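Local coordinates for protein transcriptional regulator, IclR family (Ruegeria sp. TM1040, PDB 3R4K) that probably regulates transcription as a dimeric IclR-family protein, joining a DNA-binding helix-turn-helix domain to a C-terminal profilin-like domain that in relatives senses small effector molecules, at residues G139-A144 against L211-V216; S101-E106 against L131-T136; V201-P206 against L240-R245. All coordinates share one frame; numbering follows the deposited sequence.

Contact 1: residues G139-A144 against L211-V216; sequences GLAVLA and LGALAV
Val142 and Gly212 bring the two backbones nearest, with 5.9 Å between their CA atoms, where the short axes of helix 139-143 and strand 211-216 pass 7.3 Å apart and their N-to-C directions make an angle of 142°. The helix thus lies obliquely across one face of the antiparallel sheet in the profilin-like C-terminal domain. Val142 does most of the touching, and it does so with one branch. CG1 stands anti to the backbone N (chi1 173°), which leaves CG2 beside that N and over the strand, 3.6 Å from Gly212 C. The same CG2 is 3.9 Å from Ala213 CB. One residue earlier, Ala141 CB meets Ala213 CB methyl to methyl at 4.2 Å. Val142 CG2 lies directly on the Gly212 backbone. Gly212 and Leu211 both face Ile203, forming a classic beta bulge. Leu214, on the opposite face, packs against helices 79-94 and 225-245. No hydrogen bond joins the two segments. This part of the interface rests on van der Waals contact between small groups, a valine and two alanine methyls and the Gly212 backbone, with no directional bond.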
# COMPACT_ATOMS: atom_id res chain seq x y z
N GLY A 139 0.55 -3.80 23.91
CA GLY A 139 -0.55 -4.74 23.75
C GLY A 139 -1.90 -4.12 24.04
O GLY A 139 -2.86 -4.34 23.29
N LEU A 140 -1.99 -3.31 25.13
CA LEU A 140 -3.23 -2.63 25.53
C LEU A 140 -3.60 -1.56 24.50
O LEU A 140 -4.79 -1.43 24.18
CB LEU A 140 -3.12 -2.03 26.94
CG LEU A 140 -3.02 -3.04 28.09
CD1 LEU A 140 -2.43 -2.40 29.33
CD2 LEU A 140 -4.37 -3.69 28.40
N ALA A 141 -2.61 -0.82 23.97
CA ALA A 141 -2.80 0.20 22.94
C ALA A 141 -3.40 -0.42 21.66
O ALA A 141 -4.31 0.17 21.08
CB ALA A 141 -1.47 0.90 22.61
N VAL A 142 -2.92 -1.62 21.25
CA VAL A 142 -3.36 -2.36 20.06
C VAL A 142 -4.75 -2.96 20.31
O VAL A 142 -5.60 -2.87 19.44
CB VAL A 142 -2.33 -3.45 19.63
CG1 VAL A 142 -2.86 -4.33 18.50
CG2 VAL A 142 -1.01 -2.81 19.20
N LEU A 143 -4.99 -3.57 21.48
CA LEU A 143 -6.27 -4.18 21.86
C LEU A 143 -7.39 -3.15 21.89
O LEU A 143 -8.49 -3.42 21.43
CB LEU A 143 -6.14 -4.85 23.24
CG LEU A 143 -6.85 -6.18 23.43
CD1 LEU A 143 -6.48 -7.17 22.32
CD2 LEU A 143 -6.52 -6.77 24.78
N ALA A 144 -7.10 -1.95 22.41
CA ALA A 144 -8.07 -0.88 22.55
C ALA A 144 -8.63 -0.39 21.20
O ALA A 144 -9.74 0.15 21.16
CB ALA A 144 -7.44 0.29 23.28
N LEU A 211 -2.13 -1.00 13.31
CA LEU A 211 -0.99 -1.79 12.78
C LEU A 211 -0.12 -2.38 13.87
O LEU A 211 0.52 -3.43 13.69
CB LEU A 211 -0.04 -0.90 11.94
CG LEU A 211 -0.40 -0.45 10.58
CD1 LEU A 211 0.80 0.11 9.92
CD2 LEU A 211 -0.93 -1.59 9.73
N GLY A 212 0.02 -1.60 14.93
CA GLY A 212 0.89 -1.89 16.04
C GLY A 212 0.93 -0.74 17.01
O GLY A 212 -0.06 0.01 17.14
N ALA A 213 2.06 -0.59 17.71
CA ALA A 213 2.21 0.43 18.73
C ALA A 213 3.64 0.90 18.87
O ALA A 213 4.58 0.11 18.70
CB ALA A 213 1.72 -0.10 20.09
N LEU A 214 3.78 2.19 19.21
CA LEU A 214 5.03 2.87 19.49
C LEU A 214 5.12 3.06 21.00
O LEU A 214 4.17 3.57 21.61
CB LEU A 214 5.10 4.20 18.72
CG LEU A 214 6.38 5.01 18.92
CD1 LEU A 214 7.58 4.26 18.42
CD2 LEU A 214 6.27 6.35 18.26
N ALA A 215 6.21 2.59 21.63
CA ALA A 215 6.32 2.64 23.08
C ALA A 215 7.61 3.20 23.60
O ALA A 215 8.63 3.20 22.90
CB ALA A 215 6.12 1.24 23.65
N VAL A 216 7.57 3.63 24.89
CA VAL A 216 8.69 4.12 25.69
C VAL A 216 8.76 3.24 26.93
O VAL A 216 7.81 3.25 27.71
CB VAL A 216 8.55 5.64 26.04
CG1 VAL A 216 9.61 6.11 27.04
CG2 VAL A 216 8.58 6.49 24.77

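Contact 2: residues S101-E106 against L131-T136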
# COMPACT_ATOMS: atom_id res chain seq x y z
N SER A 101 6.29 -2.08 17.84
CA SER A 101 5.80 -3.45 17.75
C SER A 101 4.71 -3.49 16.70
O SER A 101 3.95 -2.52 16.54
CB SER A 101 5.33 -3.97 19.11
OG SER A 101 4.31 -3.15 19.65
N LEU A 102 4.69 -4.58 15.91
CA LEU A 102 3.71 -4.71 14.83
C LEU A 102 2.92 -5.98 14.94
O LEU A 102 3.43 -7.01 15.39
CB LEU A 102 4.39 -4.68 13.45
CG LEU A 102 5.13 -3.41 13.05
CD1 LEU A 102 5.96 -3.67 11.80
CD2 LEU A 102 4.17 -2.25 12.83
N LEU A 103 1.67 -5.93 14.48
CA LEU A 103 0.81 -7.10 14.42
C LEU A 103 1.33 -8.03 13.33
O LEU A 103 1.49 -7.61 12.18
CB LEU A 103 -0.65 -6.71 14.17
CG LEU A 103 -1.45 -6.28 15.39
CD1 LEU A 103 -2.76 -5.67 14.99
CD2 LEU A 103 -1.70 -7.44 16.32
N GLN A 104 1.68 -9.26 13.71
CA GLN A 104 2.16 -10.28 12.79
C GLN A 104 1.14 -11.40 12.88
O GLN A 104 1.31 -12.37 13.64
CB GLN A 104 3.60 -10.71 13.10
CG GLN A 104 4.66 -9.92 12.33
CD GLN A 104 6.03 -10.58 12.37
OE1 GLN A 104 6.96 -10.11 13.04
NE2 GLN A 104 6.19 -11.68 11.64
N GLY A 105 0.04 -11.19 12.18
CA GLY A 105 -1.10 -12.08 12.21
C GLY A 105 -1.92 -11.80 13.45
O GLY A 105 -2.43 -10.68 13.62
N GLU A 106 -2.01 -12.79 14.34
CA GLU A 106 -2.75 -12.66 15.58
C GLU A 106 -1.84 -12.32 16.79
O GLU A 106 -2.35 -12.18 17.91
CB GLU A 106 -3.57 -13.94 15.85
CG GLU A 106 -4.95 -13.86 15.20
CD GLU A 106 -6.01 -14.79 15.73
OE1 GLU A 106 -5.67 -15.82 16.37
OE2 GLU A 106 -7.20 -14.51 15.47
N LEU A 131 5.04 -9.77 22.51
CA LEU A 131 4.45 -9.03 23.62
C LEU A 131 3.04 -9.52 23.88
O LEU A 131 2.32 -9.91 22.95
CB LEU A 131 4.42 -7.52 23.33
CG LEU A 131 5.71 -6.80 22.87
CD1 LEU A 131 7.00 -7.39 23.43
CD2 LEU A 131 5.73 -6.64 21.44
N THR A 132 2.65 -9.54 25.16
CA THR A 132 1.30 -9.97 25.52
C THR A 132 0.33 -8.79 25.26
O THR A 132 0.74 -7.63 25.36
CB THR A 132 1.25 -10.48 26.97
OG1 THR A 132 1.55 -9.41 27.86
CG2 THR A 132 2.19 -11.65 27.22
N PHE A 133 -0.93 -9.10 24.93
CA PHE A 133 -1.92 -8.06 24.70
C PHE A 133 -2.40 -7.44 26.02
O PHE A 133 -2.73 -6.26 26.07
CB PHE A 133 -3.12 -8.59 23.90
CG PHE A 133 -2.84 -8.73 22.42
CD1 PHE A 133 -2.70 -7.61 21.61
CD2 PHE A 133 -2.72 -9.99 21.84
CE1 PHE A 133 -2.42 -7.74 20.25
CE2 PHE A 133 -2.47 -10.12 20.47
CZ PHE A 133 -2.31 -9.00 19.69
N HIS A 134 -2.40 -8.24 27.08
CA HIS A 134 -2.89 -7.82 28.39
C HIS A 134 -1.78 -7.32 29.34
O HIS A 134 -2.09 -6.57 30.26
CB HIS A 134 -3.66 -8.99 29.05
CG HIS A 134 -2.81 -10.18 29.37
ND1 HIS A 134 -2.39 -11.06 28.38
CD2 HIS A 134 -2.33 -10.60 30.56
CE1 HIS A 134 -1.65 -11.97 29.01
NE2 HIS A 134 -1.59 -11.73 30.32
N GLY A 135 -0.53 -7.75 29.13
CA GLY A 135 0.57 -7.41 30.03
C GLY A 135 1.52 -6.30 29.62
O GLY A 135 2.43 -5.96 30.37
N THR A 136 1.32 -5.74 28.42
CA THR A 136 2.19 -4.65 27.94
C THR A 136 1.35 -3.43 27.60
O THR A 136 0.18 -3.58 27.24
CB THR A 136 3.03 -5.08 26.70
OG1 THR A 136 2.17 -5.36 25.59
CG2 THR A 136 3.92 -6.27 26.95
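Phe133 presents the edge of its ring to the strand end and turn of residues 101-106, with Leu103 and Glu106 both approaching close to the ring plane. Its chi1 of -78°, with CG anti to the carbonyl carbon, carries the ring across to meet them. The Leu103 side chain crosses that of Phe133 at about a right angle and touches with a single branch, CD2 lying 3.8 Å from Phe133 CZ. Glu106 contributes its backbone instead: its O is 3.3 Å from Phe133 CE2, while the carboxylate leads away. At the other end Leu131 CD2 meets Ser101 CB at 3.6 Å, and Ser101 OG makes a weak hydrogen bond to Ala213 O on the neighbouring strand. The loop is braced internally. Thr136 OG1 donates to Thr132 O (2.7 Å), arriving nearly along the C=O axis, and as the N-cap of helix 137-143 it also accepts from Gly139 N. Beyond the contact, Phe150 meets Phe133 edge-to-face. No hydrogen bond crosses between the segments; side-chain packing and the ring edge on a carbonyl join the loop before helix 137-143 to strand 97-104 and the turn after it. The slightly positive rim of the phenyl ring against a carbonyl oxygen probably adds a modest electrostatic attraction.

Contact 3: residues V201-P206 against L240-R245; sequences VPIFGP and LSLTER
Thr243 OG1, which hydrogen-bonds to Gly239 O one turn back in helix 225-245, faces strand 196-204 beside Ile203. This is a helix-on-sheet layer of the profilin-like domain: the short axes of strand 201-204 and helix 240-245 run 7.9 Å apart and only 12° from parallel, and the CA atoms of Ile203 and Thr243 are 6.0 Å from each other. The threonine torsion explains its two roles. With chi1 at -62°, OG1 stands beside the backbone N, where it can reach back to the Gly239 carbonyl, and CG2 is anti to that N, where it meets the Phe204 carbonyl. The hydroxyl is therefore engaged within its own helix, and across the contact it makes packing contacts, lying 4.1 Å from Ile203 CD1. The side chains of Ile203 and Thr243 slide past one another in opposite directions. Leu242, by contrast, crosses Ile203 at about a right angle, and its CD2 meets Ile203 CD1 at 4.1 Å. Leu100 of strand 97-104 packs on both Ile203 and Leu242, extending this apolar layer across the sheet. The Phe204 ring makes edge-to-face contacts with Phe254 and Tyr145, while Arg245, at the far end of the helix segment, forms a salt bridge with Glu52 of the second subunit. No hydrogen bond links the two segments; they meet by van der Waals contact, closest where Thr243 CG2 rests 3.5 Å from Phe204 O.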
# COMPACT_ATOMS: atom_id res chain seq x y z
N VAL A 201 1.36 4.25 22.46
CA VAL A 201 0.33 4.84 21.60
C VAL A 201 0.11 3.91 20.41
O VAL A 201 1.07 3.31 19.93
CB VAL A 201 0.64 6.31 21.14
CG1 VAL A 201 0.58 7.28 22.31
CG2 VAL A 201 1.96 6.41 20.39
N PRO A 202 -1.13 3.78 19.89
CA PRO A 202 -1.32 2.93 18.71
C PRO A 202 -0.83 3.61 17.42
O PRO A 202 -0.79 4.84 17.33
CB PRO A 202 -2.83 2.71 18.68
CG PRO A 202 -3.38 3.98 19.28
CD PRO A 202 -2.39 4.43 20.31
N ILE A 203 -0.43 2.80 16.43
CA ILE A 203 0.00 3.24 15.11
C ILE A 203 -1.06 2.72 14.17
O ILE A 203 -1.44 1.54 14.24
CB ILE A 203 1.45 2.77 14.75
CG1 ILE A 203 2.49 3.29 15.78
CG2 ILE A 203 1.85 3.17 13.31
CD1 ILE A 203 2.62 4.88 15.94
N PHE A 204 -1.59 3.63 13.35
CA PHE A 204 -2.66 3.29 12.42
C PHE A 204 -2.14 3.34 11.01
O PHE A 204 -1.38 4.25 10.67
CB PHE A 204 -3.85 4.26 12.61
CG PHE A 204 -4.51 4.19 13.97
CD1 PHE A 204 -5.34 3.13 14.32
CD2 PHE A 204 -4.34 5.21 14.90
CE1 PHE A 204 -5.95 3.07 15.58
CE2 PHE A 204 -4.96 5.16 16.15
CZ PHE A 204 -5.77 4.09 16.48
N GLY A 205 -2.59 2.39 10.19
CA GLY A 205 -2.23 2.32 8.78
C GLY A 205 -3.10 3.17 7.87
O GLY A 205 -4.05 3.82 8.34
N PRO A 206 -2.81 3.18 6.55
CA PRO A 206 -3.61 3.98 5.60
C PRO A 206 -5.12 3.66 5.58
O PRO A 206 -5.92 4.56 5.32
CB PRO A 206 -2.97 3.67 4.24
CG PRO A 206 -1.57 3.25 4.56
CD PRO A 206 -1.72 2.48 5.85
N LEU A 240 2.20 10.19 15.95
CA LEU A 240 1.55 10.90 14.85
C LEU A 240 2.53 11.10 13.69
O LEU A 240 2.15 10.89 12.53
CB LEU A 240 0.97 12.25 15.30
CG LEU A 240 -0.21 12.20 16.30
CD1 LEU A 240 -0.35 13.52 17.00
CD2 LEU A 240 -1.52 11.75 15.63
N SER A 241 3.78 11.45 14.01
CA SER A 241 4.87 11.60 13.04
C SER A 241 5.13 10.27 12.26
O SER A 241 5.32 10.31 11.05
CB SER A 241 6.13 12.04 13.76
OG SER A 241 7.26 12.02 12.91
N LEU A 242 5.09 9.12 12.95
CA LEU A 242 5.29 7.82 12.32
C LEU A 242 4.11 7.47 11.44
O LEU A 242 4.32 7.00 10.31
CB LEU A 242 5.53 6.71 13.37
CG LEU A 242 5.88 5.28 12.85
CD1 LEU A 242 7.06 5.28 11.86
CD2 LEU A 242 6.18 4.36 14.02
N THR A 243 2.88 7.74 11.93
CA THR A 243 1.63 7.49 11.22
C THR A 243 1.69 8.26 9.88
O THR A 243 1.34 7.69 8.84
CB THR A 243 0.42 7.87 12.12
OG1 THR A 243 0.41 7.03 13.29
CG2 THR A 243 -0.91 7.68 11.43
N GLU A 244 2.22 9.48 9.89
CA GLU A 244 2.37 10.34 8.72
C GLU A 244 3.40 9.76 7.73
O GLU A 244 3.12 9.78 6.53
CB GLU A 244 2.77 11.74 9.17
CG GLU A 244 2.73 12.80 8.09
CD GLU A 244 3.64 13.97 8.40
OE1 GLU A 244 4.72 14.05 7.78
OE2 GLU A 244 3.29 14.78 9.29
N ARG A 245 4.57 9.21 8.21
CA ARG A 245 5.60 8.63 7.34
C ARG A 245 5.11 7.36 6.61
O ARG A 245 5.76 6.94 5.64
CB ARG A 245 6.89 8.31 8.13
CG ARG A 245 7.61 9.50 8.79
CD ARG A 245 8.65 10.19 7.92
NE ARG A 245 9.77 9.31 7.52
CZ ARG A 245 10.07 9.00 6.26
NH1 ARG A 245 9.36 9.50 5.25
NH2 ARG A 245 11.10 8.20 6.00

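Overall arrangement
All three contacts belong to the C-terminal profilin-like domain and meet on its antiparallel sheet, in which strands 97-104, 210-219 and 196-204 are consecutive neighbours. The centres of contacts 1 and 2 are about 8 Å apart, those of 1 and 3 about 11 Å, and those of 2 and 3 about 17 Å. Contact 1 lies between the others, because its strand is the middle one of the three, with probable hydrogen bonds to contact 2 (Leu211 O to Leu103 N, 2.9 Å) and contact 3 (Leu211 N to Ile203 O, 2.8 Å). Along the chain contact 2 closes before contact 1 opens, whereas contacts 1 and 3 alternate. Helices 137-143 and 225-245 pack on opposite faces, giving a layered alpha/beta domain; effector sensing is inferred from the IclR family.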